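Local coordinates for pesticidal crystal protein Cry2Aa (Bacillus thuringiensis serovar kurstaki, PDB 1I5P) that promotes colloid-osmotic lysis of midgut epithelial cells, to which it binds, in dipteran and lepidopteran insect larvae, at residues 306-319 / 330-343. Sequence-based numbering, arbitrary orientation.
Sequences YILSGISGTRLSIT and TTTHSLNSARVNYS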
ATOM      1  N   TYR A 306     -15.444   0.501   4.632  1.00 11.76           N
ATOM      2  CA  TYR A 306     -16.077   0.555   5.943  1.00 13.11           C
ATOM      3  C   TYR A 306     -15.029   0.563   7.051  1.00 13.71           C
ATOM      4  O   TYR A 306     -13.845   0.310   6.802  1.00 11.93           O
ATOM      5  CB  TYR A 306     -17.021  -0.637   6.134  1.00 14.24           C
ATOM      6  CG  TYR A 306     -18.327  -0.486   5.389  1.00 13.49           C
ATOM      7  CD1 TYR A 306     -18.431  -0.843   4.048  1.00 11.98           C
ATOM      8  CD2 TYR A 306     -19.441   0.080   6.010  1.00 12.25           C
ATOM      9  CE1 TYR A 306     -19.612  -0.634   3.336  1.00 13.93           C
ATOM     10  CE2 TYR A 306     -20.624   0.293   5.311  1.00 14.19           C
ATOM     11  CZ  TYR A 306     -20.704  -0.064   3.979  1.00 13.76           C
ATOM     12  OH  TYR A 306     -21.876   0.171   3.302  1.00 12.25           O
ATOM     13  N   ILE A 307     -15.469   0.862   8.270  1.00 12.81           N
ATOM     14  CA  ILE A 307     -14.567   0.904   9.414  1.00 13.33           C
ATOM     15  C   ILE A 307     -14.613  -0.411  10.184  1.00 14.23           C
ATOM     16  O   ILE A 307     -15.615  -0.750  10.815  1.00 13.68           O
ATOM     17  CB  ILE A 307     -14.913   2.085  10.340  1.00 11.26           C
ATOM     18  CG1 ILE A 307     -14.695   3.397   9.569  1.00 13.64           C
ATOM     19  CG2 ILE A 307     -14.061   2.044  11.602  1.00  7.93           C
ATOM     20  CD1 ILE A 307     -15.034   4.647  10.346  1.00 14.64           C
ATOM     21  N   LEU A 308     -13.509  -1.151  10.102  1.00 16.38           N
ATOM     22  CA  LEU A 308     -13.359  -2.453  10.751  1.00 15.53           C
ATOM     23  C   LEU A 308     -13.630  -2.396  12.244  1.00 16.59           C
ATOM     24  O   LEU A 308     -13.012  -1.616  12.971  1.00 14.69           O
ATOM     25  CB  LEU A 308     -11.944  -2.988  10.506  1.00 12.75           C
ATOM     26  CG  LEU A 308     -11.570  -4.355  11.090  1.00 17.13           C
ATOM     27  CD1 LEU A 308     -12.447  -5.433  10.468  1.00 12.90           C
ATOM     28  CD2 LEU A 308     -10.091  -4.650  10.817  1.00 14.03           C
ATOM     29  N   SER A 309     -14.540  -3.248  12.697  1.00 17.47           N
ATOM     30  CA  SER A 309     -14.910  -3.301  14.103  1.00 17.73           C
ATOM     31  C   SER A 309     -14.345  -4.545  14.776  1.00 17.21           C
ATOM     32  O   SER A 309     -13.805  -4.475  15.880  1.00 15.36           O
ATOM     33  CB  SER A 309     -16.433  -3.298  14.239  1.00 19.23           C
ATOM     34  OG  SER A 309     -16.809  -3.386  15.600  1.00 29.64           O
ATOM     35  N   GLY A 310     -14.475  -5.683  14.104  1.00 16.77           N
ATOM     36  CA  GLY A 310     -13.978  -6.927  14.658  1.00 16.24           C
ATOM     37  C   GLY A 310     -14.414  -8.147  13.868  1.00 16.40           C
ATOM     38  O   GLY A 310     -14.720  -8.057  12.682  1.00 14.27           O
ATOM     39  N   ILE A 311     -14.439  -9.297  14.523  1.00 15.64           N
ATOM     40  CA  ILE A 311     -14.854 -10.526  13.861  1.00 18.53           C
ATOM     41  C   ILE A 311     -15.642 -11.393  14.823  1.00 17.89           C
ATOM     42  O   ILE A 311     -15.591 -11.205  16.040  1.00 20.06           O
ATOM     43  CB  ILE A 311     -13.643 -11.377  13.383  1.00 18.15           C
ATOM     44  CG1 ILE A 311     -12.855 -11.874  14.600  1.00 19.11           C
ATOM     45  CG2 ILE A 311     -12.738 -10.558  12.466  1.00 18.59           C
ATOM     46  CD1 ILE A 311     -11.864 -12.975  14.285  1.00 19.63           C
ATOM     47  N   SER A 312     -16.381 -12.335  14.258  1.00 18.71           N
ATOM     48  CA  SER A 312     -17.143 -13.294  15.041  1.00 19.19           C
ATOM     49  C   SER A 312     -16.766 -14.618  14.397  1.00 19.45           C
ATOM     50  O   SER A 312     -16.368 -14.652  13.233  1.00 17.90           O
ATOM     51  CB  SER A 312     -18.653 -13.053  14.918  1.00 18.67           C
ATOM     52  OG  SER A 312     -19.136 -13.425  13.639  1.00 21.13           O
ATOM     53  N   GLY A 313     -16.862 -15.705  15.147  1.00 22.51           N
ATOM     54  CA  GLY A 313     -16.509 -16.981  14.567  1.00 20.88           C
ATOM     55  C   GLY A 313     -16.786 -18.152  15.478  1.00 22.26           C
ATOM     56  O   GLY A 313     -17.256 -17.988  16.605  1.00 19.95           O
ATOM     57  N   THR A 314     -16.497 -19.344  14.971  1.00 22.03           N
ATOM     58  CA  THR A 314     -16.699 -20.563  15.730  1.00 20.86           C
ATOM     59  C   THR A 314     -15.361 -21.196  16.066  1.00 22.13           C
ATOM     60  O   THR A 314     -14.687 -21.729  15.184  1.00 18.74           O
ATOM     61  CB  THR A 314     -17.513 -21.592  14.931  1.00 21.53           C
ATOM     62  OG1 THR A 314     -18.718 -20.986  14.451  1.00 19.29           O
ATOM     63  CG2 THR A 314     -17.859 -22.793  15.809  1.00 18.64           C
ATOM     64  N   ARG A 315     -14.969 -21.131  17.333  1.00 23.29           N
ATOM     65  CA  ARG A 315     -13.718 -21.754  17.749  1.00 27.32           C
ATOM     66  C   ARG A 315     -14.045 -23.040  18.496  1.00 29.92           C
ATOM     67  O   ARG A 315     -14.962 -23.078  19.322  1.00 29.51           O
ATOM     68  CB  ARG A 315     -12.915 -20.828  18.657  1.00 25.89           C
ATOM     69  CG  ARG A 315     -13.589 -20.473  19.967  1.00 27.54           C
ATOM     70  CD  ARG A 315     -12.703 -19.515  20.732  1.00 29.53           C
ATOM     71  NE  ARG A 315     -13.408 -18.820  21.801  1.00 31.70           N
ATOM     72  CZ  ARG A 315     -12.960 -17.707  22.366  1.00 32.42           C
ATOM     73  NH1 ARG A 315     -11.816 -17.172  21.955  1.00 30.31           N
ATOM     74  NH2 ARG A 315     -13.650 -17.128  23.340  1.00 33.45           N
ATOM     75  N   LEU A 316     -13.299 -24.097  18.200  1.00 31.78           N
ATOM     76  CA  LEU A 316     -13.522 -25.376  18.857  1.00 32.51           C
ATOM     77  C   LEU A 316     -12.247 -25.940  19.470  1.00 33.30           C
ATOM     78  O   LEU A 316     -11.167 -25.842  18.885  1.00 32.38           O
ATOM     79  CB  LEU A 316     -14.096 -26.392  17.863  1.00 31.93           C
ATOM     80  CG  LEU A 316     -15.474 -26.111  17.254  1.00 34.84           C
ATOM     81  CD1 LEU A 316     -15.810 -27.189  16.234  1.00 35.50           C
ATOM     82  CD2 LEU A 316     -16.530 -26.066  18.351  1.00 35.97           C
ATOM     83  N   SER A 317     -12.391 -26.514  20.663  1.00 34.71           N
ATOM     84  CA  SER A 317     -11.293 -27.154  21.388  1.00 36.00           C
ATOM     85  C   SER A 317     -11.724 -28.574  21.722  1.00 37.82           C
ATOM     86  O   SER A 317     -12.442 -28.806  22.692  1.00 38.15           O
ATOM     87  CB  SER A 317     -10.975 -26.414  22.686  1.00 35.49           C
ATOM     88  OG  SER A 317     -10.108 -25.318  22.456  1.00 36.74           O
ATOM     89  N   ILE A 318     -11.287 -29.522  20.905  1.00 40.03           N
ATOM     90  CA  ILE A 318     -11.627 -30.922  21.104  1.00 42.77           C
ATOM     91  C   ILE A 318     -10.390 -31.745  21.436  1.00 44.68           C
ATOM     92  O   ILE A 318      -9.377 -31.672  20.742  1.00 42.93           O
ATOM     93  CB  ILE A 318     -12.294 -31.502  19.845  1.00 41.96           C
ATOM     94  CG1 ILE A 318     -13.596 -30.748  19.569  1.00 42.37           C
ATOM     95  CG2 ILE A 318     -12.556 -32.991  20.026  1.00 42.09           C
ATOM     96  CD1 ILE A 318     -13.997 -30.722  18.112  1.00 43.12           C
ATOM     97  N   THR A 319     -10.483 -32.525  22.508  1.00 47.80           N
ATOM     98  CA  THR A 319      -9.382 -33.374  22.943  1.00 51.21           C
ATOM     99  C   THR A 319      -9.883 -34.802  23.091  1.00 53.14           C
ATOM    100  O   THR A 319     -10.145 -35.252  24.206  1.00 54.95           O
ATOM    101  CB  THR A 319      -8.827 -32.924  24.307  1.00 51.18           C
ATOM    102  OG1 THR A 319      -8.400 -31.559  24.230  1.00 53.44           O
ATOM    103  CG2 THR A 319      -7.650 -33.800  24.716  1.00 52.23           C
ATOM    104  N   THR A 330      -5.021 -36.502  21.874  1.00 43.99           N
ATOM    105  CA  THR A 330      -4.907 -35.614  20.717  1.00 43.38           C
ATOM    106  C   THR A 330      -5.903 -34.459  20.800  1.00 41.71           C
ATOM    107  O   THR A 330      -7.114 -34.669  20.881  1.00 41.31           O
ATOM    108  CB  THR A 330      -5.142 -36.386  19.401  1.00 44.21           C
ATOM    109  OG1 THR A 330      -4.041 -37.272  19.169  1.00 47.19           O
ATOM    110  CG2 THR A 330      -5.272 -35.427  18.225  1.00 44.90           C
ATOM    111  N   THR A 331      -5.381 -33.238  20.774  1.00 38.62           N
ATOM    112  CA  THR A 331      -6.215 -32.049  20.853  1.00 37.49           C
ATOM    113  C   THR A 331      -6.085 -31.192  19.601  1.00 36.61           C
ATOM    114  O   THR A 331      -5.023 -31.129  18.980  1.00 36.22           O
ATOM    115  CB  THR A 331      -5.837 -31.192  22.069  1.00 37.04           C
ATOM    116  OG1 THR A 331      -5.910 -31.988  23.256  1.00 39.14           O
ATOM    117  CG2 THR A 331      -6.779 -30.007  22.200  1.00 36.40           C
ATOM    118  N   THR A 332      -7.177 -30.530  19.236  1.00 34.97           N
ATOM    119  CA  THR A 332      -7.196 -29.669  18.066  1.00 33.99           C
ATOM    120  C   THR A 332      -7.996 -28.395  18.333  1.00 32.01           C
ATOM    121  O   THR A 332      -9.207 -28.445  18.555  1.00 33.02           O
ATOM    122  CB  THR A 332      -7.798 -30.406  16.846  1.00 34.21           C
ATOM    123  OG1 THR A 332      -7.915 -29.500  15.743  1.00 36.81           O
ATOM    124  CG2 THR A 332      -9.167 -30.964  17.180  1.00 37.53           C
ATOM    125  N   HIS A 333      -7.300 -27.261  18.333  1.00 29.89           N
ATOM    126  CA  HIS A 333      -7.919 -25.953  18.545  1.00 26.82           C
ATOM    127  C   HIS A 333      -8.104 -25.347  17.161  1.00 24.69           C
ATOM    128  O   HIS A 333      -7.137 -24.963  16.504  1.00 22.80           O
ATOM    129  CB  HIS A 333      -7.010 -25.061  19.383  1.00 26.90           C
ATOM    130  CG  HIS A 333      -6.673 -25.633  20.722  1.00 27.86           C
ATOM    131  ND1 HIS A 333      -7.611 -25.810  21.714  1.00 27.58           N
ATOM    132  CD2 HIS A 333      -5.500 -26.081  21.229  1.00 27.39           C
ATOM    133  CE1 HIS A 333      -7.032 -26.342  22.776  1.00 27.44           C
ATOM    134  NE2 HIS A 333      -5.751 -26.516  22.507  1.00 29.86           N
ATOM    135  N   SER A 334      -9.354 -25.267  16.719  1.00 22.64           N
ATOM    136  CA  SER A 334      -9.641 -24.754  15.391  1.00 22.36           C
ATOM    137  C   SER A 334     -10.676 -23.641  15.310  1.00 22.11           C
ATOM    138  O   SER A 334     -11.483 -23.448  16.221  1.00 20.25           O
ATOM    139  CB  SER A 334     -10.112 -25.904  14.510  1.00 24.05           C
ATOM    140  OG  SER A 334     -11.292 -26.481  15.050  1.00 21.80           O
ATOM    141  N   LEU A 335     -10.617 -22.906  14.201  1.00 20.40           N
ATOM    142  CA  LEU A 335     -11.560 -21.837  13.893  1.00 19.86           C
ATOM    143  C   LEU A 335     -12.256 -22.397  12.665  1.00 20.19           C
ATOM    144  O   LEU A 335     -11.675 -22.460  11.577  1.00 20.10           O
ATOM    145  CB  LEU A 335     -10.846 -20.529  13.539  1.00 17.20           C
ATOM    146  CG  LEU A 335     -11.783 -19.414  13.053  1.00 17.45           C
ATOM    147  CD1 LEU A 335     -12.781 -19.057  14.146  1.00 13.70           C
ATOM    148  CD2 LEU A 335     -10.971 -18.191  12.646  1.00 15.16           C
ATOM    149  N   ASN A 336     -13.496 -22.824  12.855  1.00 20.27           N
ATOM    150  CA  ASN A 336     -14.273 -23.445  11.798  1.00 20.84           C
ATOM    151  C   ASN A 336     -15.073 -22.503  10.917  1.00 20.88           C
ATOM    152  O   ASN A 336     -15.404 -22.842   9.779  1.00 18.37           O
ATOM    153  CB  ASN A 336     -15.210 -24.480  12.427  1.00 23.21           C
ATOM    154  CG  ASN A 336     -14.460 -25.649  13.051  1.00 26.07           C
ATOM    155  OD1 ASN A 336     -13.492 -25.462  13.791  1.00 27.61           O
ATOM    156  ND2 ASN A 336     -14.913 -26.862  12.758  1.00 24.72           N
ATOM    157  N   SER A 337     -15.383 -21.324  11.443  1.00 19.81           N
ATOM    158  CA  SER A 337     -16.173 -20.347  10.709  1.00 19.72           C
ATOM    159  C   SER A 337     -15.854 -18.945  11.198  1.00 19.59           C
ATOM    160  O   SER A 337     -15.529 -18.745  12.369  1.00 20.26           O
ATOM    161  CB  SER A 337     -17.664 -20.632  10.912  1.00 19.10           C
ATOM    162  OG  SER A 337     -18.468 -19.715  10.189  1.00 19.94           O
ATOM    163  N   ALA A 338     -15.965 -17.972  10.305  1.00 16.76           N
ATOM    164  CA  ALA A 338     -15.670 -16.602  10.676  1.00 18.22           C
ATOM    165  C   ALA A 338     -16.355 -15.593   9.779  1.00 18.50           C
ATOM    166  O   ALA A 338     -16.705 -15.885   8.637  1.00 19.20           O
ATOM    167  CB  ALA A 338     -14.161 -16.375  10.646  1.00 18.33           C
ATOM    168  N   ARG A 339     -16.547 -14.397  10.317  1.00 18.50           N
ATOM    169  CA  ARG A 339     -17.156 -13.311   9.575  1.00 19.39           C
ATOM    170  C   ARG A 339     -16.634 -12.028  10.197  1.00 17.46           C
ATOM    171  O   ARG A 339     -16.586 -11.894  11.418  1.00 17.11           O
ATOM    172  CB  ARG A 339     -18.685 -13.378   9.659  1.00 19.78           C
ATOM    173  CG  ARG A 339     -19.409 -12.278   8.879  1.00 22.35           C
ATOM    174  CD  ARG A 339     -20.852 -12.676   8.585  1.00 24.41           C
ATOM    175  NE  ARG A 339     -21.564 -13.091   9.794  1.00 30.14           N
ATOM    176  CZ  ARG A 339     -22.706 -13.776   9.794  1.00 33.66           C
ATOM    177  NH1 ARG A 339     -23.276 -14.127   8.648  1.00 30.50           N
ATOM    178  NH2 ARG A 339     -23.278 -14.115  10.945  1.00 35.44           N
ATOM    179  N   VAL A 340     -16.222 -11.105   9.337  1.00 17.40           N
ATOM    180  CA  VAL A 340     -15.679  -9.824   9.762  1.00 14.84           C
ATOM    181  C   VAL A 340     -16.814  -8.813   9.922  1.00 16.56           C
ATOM    182  O   VAL A 340     -17.753  -8.789   9.120  1.00 14.95           O
ATOM    183  CB  VAL A 340     -14.657  -9.306   8.732  1.00 13.63           C
ATOM    184  CG1 VAL A 340     -14.085  -7.973   9.178  1.00 12.01           C
ATOM    185  CG2 VAL A 340     -13.542 -10.338   8.553  1.00  9.96           C
ATOM    186  N   ASN A 341     -16.721  -7.988  10.961  1.00 14.99           N
ATOM    187  CA  ASN A 341     -17.751  -6.995  11.248  1.00 18.10           C
ATOM    188  C   ASN A 341     -17.258  -5.561  11.097  1.00 17.80           C
ATOM    189  O   ASN A 341     -16.084  -5.264  11.331  1.00 17.74           O
ATOM    190  CB  ASN A 341     -18.292  -7.209  12.663  1.00 17.05           C
ATOM    191  CG  ASN A 341     -18.752  -8.634  12.894  1.00 19.76           C
ATOM    192  OD1 ASN A 341     -19.518  -9.186  12.103  1.00 19.30           O
ATOM    193  ND2 ASN A 341     -18.285  -9.240  13.982  1.00 18.59           N
ATOM    194  N   TYR A 342     -18.170  -4.673  10.712  1.00 16.65           N
ATOM    195  CA  TYR A 342     -17.834  -3.266  10.502  1.00 15.64           C
ATOM    196  C   TYR A 342     -18.896  -2.320  11.065  1.00 15.91           C
ATOM    197  O   TYR A 342     -20.011  -2.732  11.407  1.00 13.93           O
ATOM    198  CB  TYR A 342     -17.675  -2.977   9.003  1.00 13.50           C
ATOM    199  CG  TYR A 342     -16.777  -3.937   8.251  1.00 13.92           C
ATOM    200  CD1 TYR A 342     -17.233  -5.199   7.870  1.00 13.10           C
ATOM    201  CD2 TYR A 342     -15.470  -3.578   7.911  1.00 11.16           C
ATOM    202  CE1 TYR A 342     -16.413  -6.083   7.169  1.00 14.72           C
ATOM    203  CE2 TYR A 342     -14.638  -4.456   7.212  1.00 13.60           C
ATOM    204  CZ  TYR A 342     -15.120  -5.708   6.844  1.00 14.43           C
ATOM    205  OH  TYR A 342     -14.300  -6.587   6.170  1.00 14.97           O
ATOM    206  N   SER A 343     -18.533  -1.044  11.147  1.00 16.81           N
ATOM    207  CA  SER A 343     -19.435  -0.009  11.631  1.00 18.39           C
ATOM    208  C   SER A 343     -20.624   0.050  10.686  1.00 17.68           C
ATOM    209  O   SER A 343     -20.490  -0.252   9.496  1.00 16.13           O
ATOM    210  CB  SER A 343     -18.733   1.347  11.639  1.00 19.89           C
ATOM    211  OG  SER A 343     -17.617   1.346  12.510  1.00 26.46           O
TER
HETATM  212  O   HOH W   1     -17.137  -8.086  16.118  1.00 24.19           O
HETATM  213  O   HOH W   2     -20.771 -11.583  12.371  1.00 21.80           O
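Leu308 and Val340 meet almost at right angles in a long antiparallel beta hairpin of the beta-prism middle domain of this Cry toxin. CD1 of Leu308 presses on CG1 of Val340 at 3.3 Å, tighter than usual carbon packing. CB of Leu308 points away from the partner strand, but CG anti to the backbone N (chi1 -179°) and chi2 of 63° swing CD1 back. Ile311 adds CG2 against CG2 of Val340 at 4.0 Å, and Ile426 of strand 422-430 covers all three. A classic beta bulge interrupts the pairing: Ser309 N and Gly310 N both bond to Asn341 O, from the same face of its carbonyl plane. On the face carrying Ser312, Arg339 and Asn341, one water accepts from Arg339 NE, donates to Asn341 OD1 and bonds Ser312 OG; OD1 is also held by Ser347, and OG by His358. Farther along, CD1 of Leu316 sits over the flat face of the Asn336 amide, 3.6 Å from ND2, while Asn336 OD1 takes a 2.7 Å bond from Ser334 OG. Toward the hairpin's outer end Thr319 OG1 and Thr331 OG1 share a hydrogen bond, and Ser317 OG reaches His333 ND1 in the plane of the imidazole, 2.7 Å away.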